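Local coordinates for protein CG4930 (Drosophila melanogaster, PDB 3ISM) that inhibits the nuclease EndoG by binding directly to it, and probably acts as a ribonuclease inhibitor, at residues Lys34-Gln37 and Lys38-Thr42; Asp52-Thr55 and Lys56-Asp60. The protein carries 1 engineered substitution. One frame throughout, in Å; residues are numbered along the deposited sequence. Where two conformers were deposited one is given.

Interaction 1: residues Lys34-Gln37 and Lys38-Thr42; sequences KDYQ and KLIET
Gln37 O takes the N-H of Glu41 at 3.0 Å, and Lys34 O takes that of Lys38, both ordinary i to i+4 bonds of an alpha-helix. The straightest of the set is Ile40 N to Tyr36 O, with an N-H...O angle of 174° and the donor in the carbonyl plane. One residue earlier, Leu39 N bonds to Asp35 O at a longer 3.3 Å, and the same oxygen also draws a weak bond from Lys38 N. Toward the end of the stretch Lys38 O is gripped twice by Thr42: the backbone N binds it at 3.0 Å and OG1 donates to it at 2.7 Å, the two coming from opposite faces of the carbonyl plane. With its hydroxyl folded back in this way, the threonine ties its side chain to its own helix.

The packing is carried by Tyr36 and Ile40, one turn apart. Tyr36 CG lies anti to the backbone N (chi1 170°), which swings the ring along the helix over the next turn. Ile40 CG1 sits over one face in a CH-pi contact, 3.9 Å from the ring centroid and displaced toward the CZ side. CD1 of the same isoleucine, on the same face, lies over the hydroxyl end, 3.6 Å from Tyr36 OH. That hydroxyl is hydrogen-bonded to Asp98 OD2, so the ring is fixed at its far end as well as on its face. Beside this pair, Leu39 CG leans against Asp35 O at 3.4 Å.

Asp35 OD2 accepts from Gly28 N, fastening the incoming chain to this helix. Tyr36 packs on Leu91 and Tyr95 of helix 81-102 and, together with Ile40, on Phe59 of helix 52-75, so helix 32-43 packs against both.

Interaction 2: residues Asp52-Thr55 and Lys56-Asp60; sequences DDVT and KENFD
Val54 O receives the N-H of Asn58 at 2.9 Å, one of four i to i+4 bonds that set up the first turns of helix 52-75. The others run from Lys56 N to Asp52 O at 2.8 Å, from Glu57 N to Asp53 O and from Phe59 N to Thr55 O. All four are fairly straight, so these carbonyls are satisfied within the helix. At its start, the N-H of Asp53 is taken up by the carboxylate of Asp51.

Asn58 has CG beside its backbone N and anti to the carbonyl carbon (chi1 -76°), bringing the amide back alongside Val54. There ND2 lies 3.7 Å from Val54 CG1, a plain van der Waals touch, while CG rests against Val54 O at 3.2 Å. The hydrogen-bonding of ND2 is directed outward, to Arg43 O at the end of helix 32-43. Replacing Asn58 with an alanine would probably leave Arg43 O without this donor and weaken the tie between the two helices.

The charged ends of Lys56 and Asp52 also reach beyond this helix. The extended Lys56 chain carries NZ to a salt bridge with Asp74 of the CG8862 chain, and in the conformer given Asp52 OD2 accepts from Gln77 NE2 of that same chain. Lys56 CB stays close to home, 3.4 Å from Asp52 O.

The chemistry thus divides by role: main-chain bonds build the turn, an asparagine amide joins it to the preceding helix, and chiefly through the salt bridge of Lys56 this helix start becomes part of the inhibitor's binding surface.

How the interactions relate
From the N terminus, the chain first forms interaction 1 on helix 32-43, passes through a connecting loop, and then forms interaction 2 at the start of helix 52-75. Each is a local helical contact between adjoining segments, so neither closes a long loop; they come in series and neither nest nor cross. Their centres lie 14 Å apart, and the two helices meet through side chains: Ile40 CD1 is 3.6 Å from Phe59 CD1, and Tyr36 OH is 3.7 Å from Phe59 CE1. Phe59 thereby carries interaction 2 into the shared interior with helix 81-102, inside the Ku C-terminal-like region, while Asp52 and Lys56 reach the partner protein.

Interaction 1: residues Lys34-Gln37 and Lys38-Thr42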
loop_
_atom_site.group_PDB
_atom_site.type_symbol
_atom_site.label_atom_id
_atom_site.label_comp_id
_atom_site.label_asym_id
_atom_site.label_seq_id
_atom_site.Cartn_x
_atom_site.Cartn_y
_atom_site.Cartn_z
ATOM N N LYS C 34 1.084 -40.415 2.790
ATOM C CA LYS C 34 1.897 -39.811 3.866
ATOM C C LYS C 34 3.380 -39.650 3.492
ATOM O O LYS C 34 3.955 -38.578 3.677
ATOM C CB LYS C 34 1.730 -40.582 5.181
ATOM C CG LYS C 34 2.846 -40.375 6.211
ATOM C CD LYS C 34 2.696 -41.332 7.399
ATOM C CE LYS C 34 3.974 -41.382 8.229
ATOM N NZ LYS C 34 3.735 -41.954 9.589
ATOM N N ASP C 35 3.991 -40.709 2.956
ATOM C CA ASP C 35 5.365 -40.628 2.428
ATOM C C ASP C 35 5.500 -39.521 1.377
ATOM O O ASP C 35 6.475 -38.766 1.382
ATOM C CB ASP C 35 5.800 -41.964 1.813
ATOM C CG ASP C 35 5.956 -43.072 2.846
ATOM O OD1 ASP C 35 5.980 -42.782 4.066
ATOM O OD2 ASP C 35 6.068 -44.241 2.428
ATOM N N TYR C 36 4.502 -39.428 0.496
ATOM C CA TYR C 36 4.468 -38.427 -0.561
ATOM C C TYR C 36 4.390 -37.009 0.019
ATOM O O TYR C 36 5.172 -36.145 -0.358
ATOM C CB TYR C 36 3.301 -38.666 -1.548
ATOM C CG TYR C 36 3.109 -37.495 -2.499
ATOM C CD1 TYR C 36 3.908 -37.356 -3.622
ATOM C CD2 TYR C 36 2.150 -36.505 -2.243
ATOM C CE1 TYR C 36 3.753 -36.269 -4.490
ATOM C CE2 TYR C 36 1.991 -35.421 -3.100
ATOM C CZ TYR C 36 2.800 -35.311 -4.222
ATOM O OH TYR C 36 2.670 -34.235 -5.067
ATOM N N GLN C 37 3.460 -36.802 0.948
ATOM C CA GLN C 37 3.268 -35.522 1.621
ATOM C C GLN C 37 4.505 -35.061 2.401
ATOM O O GLN C 37 4.748 -33.859 2.509
ATOM C CB GLN C 37 2.036 -35.570 2.543
ATOM C CG GLN C 37 0.688 -35.522 1.796
ATOM C CD GLN C 37 -0.536 -35.657 2.707
ATOM O OE1 GLN C 37 -0.549 -36.455 3.641
ATOM N NE2 GLN C 37 -1.580 -34.880 2.420
ATOM N N LYS C 38 5.281 -36.005 2.939
ATOM C CA LYS C 38 6.455 -35.643 3.742
ATOM C C LYS C 38 7.558 -35.111 2.847
ATOM O O LYS C 38 8.242 -34.155 3.208
ATOM C CB LYS C 38 6.963 -36.824 4.579
ATOM C CG LYS C 38 8.002 -36.441 5.641
ATOM C CD LYS C 38 8.654 -37.679 6.276
ATOM C CE LYS C 38 9.913 -37.307 7.051
ATOM N NZ LYS C 38 10.579 -38.509 7.638
ATOM N N LEU C 39 7.706 -35.723 1.674
ATOM C CA LEU C 39 8.672 -35.275 0.681
ATOM C C LEU C 39 8.357 -33.863 0.154
ATOM O O LEU C 39 9.242 -33.024 0.073
ATOM C CB LEU C 39 8.746 -36.272 -0.477
ATOM C CG LEU C 39 9.254 -37.684 -0.158
ATOM C CD1 LEU C 39 8.962 -38.604 -1.333
ATOM C CD2 LEU C 39 10.745 -37.672 0.216
ATOM N N ILE C 40 7.097 -33.621 -0.211
ATOM C CA ILE C 40 6.646 -32.277 -0.592
ATOM C C ILE C 40 6.904 -31.264 0.519
ATOM O O ILE C 40 7.467 -30.194 0.281
ATOM C CB ILE C 40 5.137 -32.283 -0.954
ATOM C CG1 ILE C 40 4.884 -33.272 -2.093
ATOM C CG2 ILE C 40 4.646 -30.872 -1.324
ATOM C CD1 ILE C 40 5.583 -32.876 -3.426
ATOM N N GLU C 41 6.515 -31.624 1.736
ATOM C CA GLU C 41 6.580 -30.710 2.871
ATOM C C GLU C 41 8.008 -30.294 3.206
ATOM O O GLU C 41 8.259 -29.140 3.540
ATOM C CB GLU C 41 5.903 -31.352 4.078
ATOM C CG GLU C 41 6.030 -30.594 5.383
ATOM C CD GLU C 41 5.769 -31.491 6.578
ATOM O OE1 GLU C 41 5.111 -32.544 6.396
ATOM O OE2 GLU C 41 6.225 -31.145 7.689
ATOM N N THR C 42 8.941 -31.232 3.083
ATOM C CA THR C 42 10.340 -30.991 3.441
ATOM C C THR C 42 11.238 -30.549 2.262
ATOM O O THR C 42 12.202 -29.812 2.462
ATOM C CB THR C 42 10.949 -32.246 4.106
ATOM O OG1 THR C 42 10.786 -33.369 3.228
ATOM C CG2 THR C 42 10.239 -32.553 5.421
#

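Interaction 2: residues Asp52-Thr55 and Lys56-Asp60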
loop_
_atom_site.group_PDB
_atom_site.type_symbol
_atom_site.label_atom_id
_atom_site.label_comp_id
_atom_site.label_asym_id
_atom_site.label_seq_id
_atom_site.Cartn_x
_atom_site.Cartn_y
_atom_site.Cartn_z
ATOM N N ASP C 52 15.052 -21.737 -7.465
ATOM C CA ASP C 52 13.864 -22.355 -8.068
ATOM C C ASP C 52 14.225 -23.610 -8.856
ATOM O O ASP C 52 13.416 -24.527 -8.923
ATOM C CB ASP C 52 13.096 -21.378 -8.976
ATOM C CG ASP C 52 12.598 -20.149 -8.237
ATOM O OD1 ASP C 52 11.571 -20.214 -7.526
ATOM O OD2 ASP C 52 13.241 -19.100 -8.396
ATOM N N ASP C 53 15.432 -23.654 -9.430
ATOM C CA ASP C 53 15.941 -24.846 -10.119
ATOM C C ASP C 53 15.958 -26.076 -9.197
ATOM O O ASP C 53 15.594 -27.173 -9.616
ATOM C CB ASP C 53 17.349 -24.603 -10.693
ATOM C CG ASP C 53 17.336 -23.799 -11.999
ATOM O OD1 ASP C 53 16.283 -23.736 -12.669
ATOM O OD2 ASP C 53 18.398 -23.242 -12.375
ATOM N N VAL C 54 16.386 -25.874 -7.950
ATOM C CA VAL C 54 16.446 -26.939 -6.944
ATOM C C VAL C 54 15.044 -27.423 -6.598
ATOM O O VAL C 54 14.780 -28.622 -6.568
ATOM C CB VAL C 54 17.174 -26.450 -5.670
ATOM C CG1 VAL C 54 17.063 -27.462 -4.531
ATOM C CG2 VAL C 54 18.650 -26.142 -5.983
ATOM N N THR C 55 14.146 -26.475 -6.343
ATOM C CA THR C 55 12.771 -26.776 -5.970
ATOM C C THR C 55 12.063 -27.522 -7.095
ATOM O O THR C 55 11.389 -28.530 -6.849
ATOM C CB THR C 55 12.005 -25.490 -5.606
ATOM O OG1 THR C 55 12.697 -24.817 -4.543
ATOM C CG2 THR C 55 10.566 -25.802 -5.178
ATOM N N LYS C 56 12.231 -27.044 -8.325
ATOM C CA LYS C 56 11.668 -27.731 -9.487
ATOM C C LYS C 56 12.151 -29.189 -9.599
ATOM O O LYS C 56 11.341 -30.098 -9.803
ATOM C CB LYS C 56 11.978 -26.979 -10.777
ATOM C CG LYS C 56 11.140 -27.465 -11.965
ATOM C CD LYS C 56 11.500 -26.723 -13.261
ATOM C CE LYS C 56 10.579 -27.142 -14.430
ATOM N NZ LYS C 56 10.997 -26.518 -15.733
ATOM N N GLU C 57 13.460 -29.417 -9.470
ATOM C CA GLU C 57 13.973 -30.789 -9.538
ATOM C C GLU C 57 13.446 -31.657 -8.391
ATOM O O GLU C 57 13.055 -32.812 -8.620
ATOM C CB GLU C 57 15.503 -30.844 -9.613
ATOM C CG GLU C 57 16.103 -32.279 -9.871
ATOM C CD GLU C 57 15.520 -32.995 -11.122
ATOM O OE1 GLU C 57 14.896 -32.321 -11.973
ATOM O OE2 GLU C 57 15.671 -34.232 -11.254
ATOM N N ASN C 58 13.425 -31.089 -7.179
ATOM C CA ASN C 58 12.903 -31.782 -5.997
ATOM C C ASN C 58 11.463 -32.259 -6.209
ATOM O O ASN C 58 11.111 -33.398 -5.862
ATOM C CB ASN C 58 12.985 -30.887 -4.752
ATOM C CG ASN C 58 14.402 -30.777 -4.190
ATOM O OD1 ASN C 58 15.329 -31.457 -4.652
ATOM N ND2 ASN C 58 14.576 -29.911 -3.188
ATOM N N PHE C 59 10.634 -31.394 -6.783
ATOM C CA PHE C 59 9.266 -31.797 -7.085
ATOM C C PHE C 59 9.228 -32.820 -8.208
ATOM O O PHE C 59 8.457 -33.781 -8.125
ATOM C CB PHE C 59 8.334 -30.633 -7.446
ATOM C CG PHE C 59 6.917 -31.097 -7.746
ATOM C CD1 PHE C 59 6.054 -31.417 -6.705
ATOM C CD2 PHE C 59 6.479 -31.280 -9.056
ATOM C CE1 PHE C 59 4.777 -31.891 -6.956
ATOM C CE2 PHE C 59 5.182 -31.749 -9.318
ATOM C CZ PHE C 59 4.332 -32.049 -8.272
ATOM N N ASP C 60 10.021 -32.611 -9.260
ATOM C CA ASP C 60 10.051 -33.579 -10.374
ATOM C C ASP C 60 10.412 -34.991 -9.884
ATOM O O ASP C 60 9.805 -35.967 -10.325
ATOM C CB ASP C 60 11.010 -33.121 -11.472
ATOM C CG ASP C 60 10.993 -34.036 -12.703
ATOM O OD1 ASP C 60 11.303 -35.242 -12.596
ATOM O OD2 ASP C 60 10.694 -33.530 -13.801
#